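Local coordinates for protein Avidin/streptavidin (Shewanella denitrificans, PDB 3SZH) that binds biotin, with the high affinity known from avidin and streptavidin, in a small antiparallel beta-barrel, at residues 19-24 with 61-66; 34-39 with 65-70. All coordinates share one frame; numbering follows the deposited sequence.

Contact 1. Residues 19-24 with 61-66; sequences STLYIN and ISFSTK
Leu21 sets one methyl over a face of the Phe63 ring, the main feature of this apolar contact. Its CB and CG stand back from the ring, and both branches beyond them engage it. With CG anti to the backbone N (chi1 173°), the isobutyl group extends into the barrel toward residues 61-66. Leu21 CD1 lies 4.0 Å from Phe63 CD2, while Leu21 CD2 lies almost above the ring centre, 3.7 Å from the centroid of the Phe63 ring and 9° off the normal. All six ring carbons are 3.7 to 4.1 Å from Leu21 CD2, which shows that the methyl sits over the middle of the ring; with the 9° tilt this is a CH-pi contact. Phe63 comes from the opposite direction, and a chi1 of 58°, with CG between the backbone N and the carbonyl carbon, turns the ring so that its face meets Leu21.

The backbones are far apart, with Leu21 CA and Phe63 CA separated by 9.3 Å, because strands 31-37 and 50-57 come between strands 20-26 and 60-66 in the order of the eight-stranded antiparallel barrel of the avidin family. These side chains therefore meet across the barrel interior and not along a shared strand edge. Val52 of strand 50-57 touches both Leu21 and Phe63, and Trp80 stacks on the Phe63 ring. Were Phe63 an alanine, the Leu21 methyl would likely lose the face it rests on, and Trp80 its stacking partner. Farther along, Ile23 and Ile61 reach toward each other tip to tip, with Ile23 CD1 and Ile61 CD1 4.1 Å apart; Leu7 touches both isoleucines.

Contact 2. Residues 34-39 with 65-70; sequences GSYINR and TKWLNS
At what is probably the biotin-binding end of the avidin-family barrel, Tyr36 on strand 31-37 meets Trp67, the residue at the corner where the chain leaves strand 60-66. The corner is an inverse gamma turn centred on Trp67, spanned by a weak bond from Leu68 N to Lys66 O of 2.8 Å. From there the indole, with CG anti to the carbonyl carbon (chi1 -62°), brings the far end of its six-membered ring to strand 31-37. Trp67 CH2 does the touching, 3.6 Å from Tyr36 CD1 and 3.7 Å from Tyr36 CE1. The two six-membered rings meet obliquely, with planes at 83° and centroids 5.7 Å apart. Asn38 adds its CB, 4.0 Å from both CH2 and CZ3 of Trp67.

Within residues 65-70, Thr65 CG2 lies over the outer part of one indole face, 3.6 Å from its plane. Trp67 NE1 is hydrogen-bonded to Thr78 OG1, and Asn38 OD1 to Ala40 N. Carbon thus meets carbon across the contact, while the Thr78 bond probably limits how far the indole can turn, so Tyr36 and Trp67 likely form a fixed aromatic surface, consistent with the aromatic lining of biotin sites in this family.

Every touching residue in contacts 1 and 2 is buried, but the depth differs: contact 1 is centred about 3 Å from the centre of the chain, contact 2 about 9 Å. The ranges overlap at Thr65 and Lys66, but contact 1 uses Ile61 and Phe63 within strand 60-66, and contact 2 uses Trp67 at the corner that follows. They start from neighbouring strands, 20-26 and 31-37, joined by a probable backbone bond from Tyr22 N to Ser35 O. Contact 1 is purely apolar, as suits the middle of the barrel. Contact 2 also meets through carbon, yet the indole N-H of Trp67 is bonded to Thr78 on strand 73-85, and the Asn38 amide to nearby Ala40. Ser19, in the loop before strand 20-26, packs its CB on Tyr36 OH at 3.3 Å.

Contact 1. Residues 19-24 with 61-66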
loop_
_atom_site.group_PDB
_atom_site.type_symbol
_atom_site.label_atom_id
_atom_site.label_comp_id
_atom_site.label_asym_id
_atom_site.label_seq_id
_atom_site.Cartn_x
_atom_site.Cartn_y
_atom_site.Cartn_z
ATOM N N SER B 19 -3.322 -17.232 -5.947
ATOM C CA SER B 19 -2.541 -16.649 -4.838
ATOM C C SER B 19 -3.444 -16.286 -3.689
ATOM O O SER B 19 -4.562 -15.830 -3.911
ATOM C CB SER B 19 -1.826 -15.406 -5.336
ATOM O OG SER B 19 -0.983 -15.728 -6.422
ATOM N N THR B 20 -2.960 -16.439 -2.458
ATOM C CA THR B 20 -3.791 -16.196 -1.282
ATOM C C THR B 20 -3.231 -15.084 -0.390
ATOM O O THR B 20 -2.048 -15.090 -0.025
ATOM C CB THR B 20 -3.933 -17.457 -0.422
ATOM O OG1 THR B 20 -4.409 -18.522 -1.249
ATOM C CG2 THR B 20 -4.885 -17.259 0.762
ATOM N N LEU B 21 -4.113 -14.158 -0.030
ATOM C CA LEU B 21 -3.946 -13.255 1.095
ATOM C C LEU B 21 -4.530 -13.858 2.348
ATOM O O LEU B 21 -5.733 -14.143 2.400
ATOM C CB LEU B 21 -4.603 -11.905 0.811
ATOM C CG LEU B 21 -4.652 -10.909 1.977
ATOM C CD1 LEU B 21 -3.250 -10.431 2.321
ATOM C CD2 LEU B 21 -5.548 -9.725 1.682
ATOM N N TYR B 22 -3.684 -14.053 3.350
ATOM C CA TYR B 22 -4.065 -14.517 4.690
ATOM C C TYR B 22 -4.061 -13.303 5.599
ATOM O O TYR B 22 -2.966 -12.828 5.978
ATOM C CB TYR B 22 -3.080 -15.583 5.194
ATOM C CG TYR B 22 -2.928 -16.786 4.294
ATOM C CD1 TYR B 22 -1.965 -16.788 3.271
ATOM C CD2 TYR B 22 -3.747 -17.919 4.443
ATOM C CE1 TYR B 22 -1.800 -17.886 2.435
ATOM C CE2 TYR B 22 -3.590 -19.025 3.628
ATOM C CZ TYR B 22 -2.601 -19.001 2.627
ATOM O OH TYR B 22 -2.421 -20.070 1.770
ATOM N N ILE B 23 -5.223 -12.745 5.905
ATOM C CA ILE B 23 -5.290 -11.635 6.833
ATOM C C ILE B 23 -5.198 -12.161 8.245
ATOM O O ILE B 23 -6.030 -12.980 8.648
ATOM C CB ILE B 23 -6.558 -10.767 6.651
ATOM C CG1 ILE B 23 -6.690 -10.246 5.216
ATOM C CG2 ILE B 23 -6.597 -9.645 7.682
ATOM C CD1 ILE B 23 -7.957 -9.396 4.980
ATOM N N ASN B 24 -4.199 -11.703 8.989
ATOM C CA ASN B 24 -3.990 -12.105 10.354
ATOM C C ASN B 24 -4.728 -11.205 11.331
ATOM O O ASN B 24 -5.754 -11.611 11.862
ATOM C CB ASN B 24 -2.504 -12.190 10.639
ATOM C CG ASN B 24 -2.235 -12.544 12.057
ATOM O OD1 ASN B 24 -1.930 -11.671 12.860
ATOM N ND2 ASN B 24 -2.368 -13.811 12.391
ATOM N N ILE B 61 -9.942 -1.427 1.596
ATOM C CA ILE B 61 -8.730 -2.107 2.087
ATOM C C ILE B 61 -7.550 -1.768 1.197
ATOM O O ILE B 61 -7.670 -1.656 -0.036
ATOM C CB ILE B 61 -8.937 -3.654 2.165
ATOM C CG1 ILE B 61 -7.681 -4.365 2.689
ATOM C CG2 ILE B 61 -9.436 -4.218 0.835
ATOM C CD1 ILE B 61 -7.872 -5.817 2.966
ATOM N N SER B 62 -6.398 -1.567 1.820
ATOM C CA SER B 62 -5.117 -1.547 1.121
ATOM C C SER B 62 -4.227 -2.603 1.765
ATOM O O SER B 62 -4.253 -2.784 2.995
ATOM C CB SER B 62 -4.445 -0.162 1.177
ATOM O OG SER B 62 -3.848 0.090 2.423
ATOM N N PHE B 63 -3.424 -3.276 0.958
ATOM C CA PHE B 63 -2.391 -4.143 1.535
ATOM C C PHE B 63 -1.215 -4.171 0.609
ATOM O O PHE B 63 -1.344 -3.944 -0.593
ATOM C CB PHE B 63 -2.947 -5.547 1.869
ATOM C CG PHE B 63 -3.544 -6.300 0.700
ATOM C CD1 PHE B 63 -4.869 -6.132 0.343
ATOM C CD2 PHE B 63 -2.764 -7.234 -0.017
ATOM C CE1 PHE B 63 -5.426 -6.848 -0.715
ATOM C CE2 PHE B 63 -3.341 -7.958 -1.088
ATOM C CZ PHE B 63 -4.660 -7.765 -1.416
ATOM N N SER B 64 -0.040 -4.415 1.183
ATOM C CA SER B 64 1.198 -4.377 0.401
ATOM C C SER B 64 2.178 -5.398 0.943
ATOM O O SER B 64 2.226 -5.690 2.158
ATOM C CB SER B 64 1.759 -2.951 0.421
ATOM O OG SER B 64 3.035 -2.794 -0.175
ATOM N N THR B 65 2.962 -5.957 0.015
ATOM C CA THR B 65 3.974 -6.946 0.349
ATOM C C THR B 65 5.280 -6.595 -0.334
ATOM O O THR B 65 5.303 -6.213 -1.515
ATOM C CB THR B 65 3.519 -8.380 0.006
ATOM O OG1 THR B 65 4.362 -9.317 0.687
ATOM C CG2 THR B 65 3.556 -8.682 -1.471
ATOM N N LYS B 66 6.370 -6.735 0.417
ATOM C CA LYS B 66 7.719 -6.674 -0.121
ATOM C C LYS B 66 8.149 -8.082 -0.509
ATOM O O LYS B 66 8.077 -9.008 0.302
ATOM C CB LYS B 66 8.660 -6.066 0.929
ATOM C CG LYS B 66 10.143 -6.145 0.577
ATOM C CD LYS B 66 11.003 -5.396 1.607
ATOM C CE LYS B 66 12.465 -5.672 1.379
ATOM N NZ LYS B 66 13.320 -4.795 2.240
#

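Contact 2. Residues 34-39 with 65-70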
loop_
_atom_site.group_PDB
_atom_site.type_symbol
_atom_site.label_atom_id
_atom_site.label_comp_id
_atom_site.label_asym_id
_atom_site.label_seq_id
_atom_site.Cartn_x
_atom_site.Cartn_y
_atom_site.Cartn_z
ATOM N N GLY B 34 -0.644 -9.593 7.860
ATOM C CA GLY B 34 -0.965 -10.881 7.275
ATOM C C GLY B 34 0.198 -11.441 6.503
ATOM O O GLY B 34 1.352 -10.991 6.647
ATOM N N SER B 35 -0.081 -12.445 5.692
ATOM C CA SER B 35 0.890 -13.134 4.845
ATOM C C SER B 35 0.292 -13.292 3.461
ATOM O O SER B 35 -0.933 -13.370 3.315
ATOM C CB SER B 35 1.233 -14.521 5.386
ATOM O OG SER B 35 1.814 -14.466 6.684
ATOM N N TYR B 36 1.131 -13.386 2.445
ATOM C CA TYR B 36 0.713 -13.611 1.069
ATOM C C TYR B 36 1.504 -14.771 0.504
ATOM O O TYR B 36 2.738 -14.822 0.655
ATOM C CB TYR B 36 0.949 -12.352 0.265
ATOM C CG TYR B 36 0.322 -12.326 -1.094
ATOM C CD1 TYR B 36 0.991 -12.823 -2.198
ATOM C CD2 TYR B 36 -0.965 -11.827 -1.275
ATOM C CE1 TYR B 36 0.424 -12.791 -3.473
ATOM C CE2 TYR B 36 -1.545 -11.771 -2.561
ATOM C CZ TYR B 36 -0.829 -12.257 -3.633
ATOM O OH TYR B 36 -1.401 -12.200 -4.890
ATOM N N ILE B 37 0.795 -15.681 -0.165
ATOM C CA ILE B 37 1.450 -16.743 -0.917
ATOM C C ILE B 37 1.069 -16.618 -2.379
ATOM O O ILE B 37 -0.119 -16.735 -2.743
ATOM C CB ILE B 37 1.170 -18.151 -0.375
ATOM C CG1 ILE B 37 1.688 -18.292 1.062
ATOM C CG2 ILE B 37 1.796 -19.210 -1.298
ATOM C CD1 ILE B 37 1.422 -19.659 1.722
ATOM N N ASN B 38 2.069 -16.327 -3.201
ATOM C CA ASN B 38 1.916 -16.219 -4.652
ATOM C C ASN B 38 1.930 -17.606 -5.263
ATOM O O ASN B 38 2.779 -18.446 -4.955
ATOM C CB ASN B 38 3.103 -15.390 -5.171
ATOM C CG ASN B 38 3.208 -15.356 -6.684
ATOM O OD1 ASN B 38 2.206 -15.292 -7.392
ATOM N ND2 ASN B 38 4.423 -15.359 -7.179
ATOM N N ARG B 39 0.974 -17.839 -6.161
ATOM C CA ARG B 39 0.929 -19.103 -6.900
ATOM C C ARG B 39 0.720 -18.878 -8.400
ATOM O O ARG B 39 0.205 -19.754 -9.104
ATOM C CB ARG B 39 -0.157 -20.027 -6.329
ATOM C CG ARG B 39 0.066 -20.327 -4.852
ATOM C CD ARG B 39 -0.831 -21.446 -4.363
ATOM N NE ARG B 39 -0.782 -21.593 -2.906
ATOM C CZ ARG B 39 -1.490 -20.858 -2.054
ATOM N NH1 ARG B 39 -2.322 -19.925 -2.484
ATOM N NH2 ARG B 39 -1.349 -21.048 -0.754
ATOM N N THR B 65 2.962 -5.957 0.015
ATOM C CA THR B 65 3.974 -6.946 0.349
ATOM C C THR B 65 5.280 -6.595 -0.334
ATOM O O THR B 65 5.303 -6.213 -1.515
ATOM C CB THR B 65 3.519 -8.380 0.006
ATOM O OG1 THR B 65 4.362 -9.317 0.687
ATOM C CG2 THR B 65 3.556 -8.682 -1.471
ATOM N N LYS B 66 6.370 -6.735 0.417
ATOM C CA LYS B 66 7.719 -6.674 -0.121
ATOM C C LYS B 66 8.149 -8.082 -0.509
ATOM O O LYS B 66 8.077 -9.008 0.302
ATOM C CB LYS B 66 8.660 -6.066 0.929
ATOM C CG LYS B 66 10.143 -6.145 0.577
ATOM C CD LYS B 66 11.003 -5.396 1.607
ATOM C CE LYS B 66 12.465 -5.672 1.379
ATOM N NZ LYS B 66 13.320 -4.795 2.240
ATOM N N TRP B 67 8.614 -8.256 -1.744
ATOM C CA TRP B 67 8.970 -9.588 -2.229
ATOM C C TRP B 67 10.369 -9.994 -1.800
ATOM O O TRP B 67 11.278 -10.195 -2.626
ATOM C CB TRP B 67 8.803 -9.680 -3.749
ATOM C CG TRP B 67 7.390 -9.462 -4.199
ATOM C CD1 TRP B 67 6.871 -8.335 -4.798
ATOM C CD2 TRP B 67 6.303 -10.367 -4.044
ATOM N NE1 TRP B 67 5.518 -8.503 -5.035
ATOM C CE2 TRP B 67 5.153 -9.748 -4.598
ATOM C CE3 TRP B 67 6.197 -11.663 -3.524
ATOM C CZ2 TRP B 67 3.907 -10.379 -4.630
ATOM C CZ3 TRP B 67 4.964 -12.277 -3.544
ATOM C CH2 TRP B 67 3.840 -11.641 -4.094
ATOM N N LEU B 68 10.551 -10.121 -0.494
ATOM C CA LEU B 68 11.782 -10.637 0.077
ATOM C C LEU B 68 11.371 -11.413 1.312
ATOM O O LEU B 68 10.655 -10.905 2.164
ATOM C CB LEU B 68 12.744 -9.497 0.443
ATOM C CG LEU B 68 14.108 -9.892 1.020
ATOM C CD1 LEU B 68 14.833 -10.746 0.035
ATOM C CD2 LEU B 68 14.916 -8.654 1.408
ATOM N N ASN B 69 11.823 -12.655 1.399
ATOM C CA ASN B 69 11.619 -13.452 2.602
ATOM C C ASN B 69 12.868 -14.333 2.786
ATOM O O ASN B 69 13.910 -14.105 2.143
ATOM C CB ASN B 69 10.277 -14.223 2.561
ATOM C CG ASN B 69 10.265 -15.314 1.540
ATOM O OD1 ASN B 69 11.276 -15.571 0.891
ATOM N ND2 ASN B 69 9.128 -15.967 1.382
ATOM N N SER B 70 12.759 -15.332 3.652
ATOM C CA SER B 70 13.907 -16.165 3.982
ATOM C C SER B 70 14.282 -17.131 2.875
ATOM O O SER B 70 15.332 -17.775 2.961
ATOM C CB SER B 70 13.653 -16.956 5.263
ATOM O OG SER B 70 12.445 -17.671 5.142
#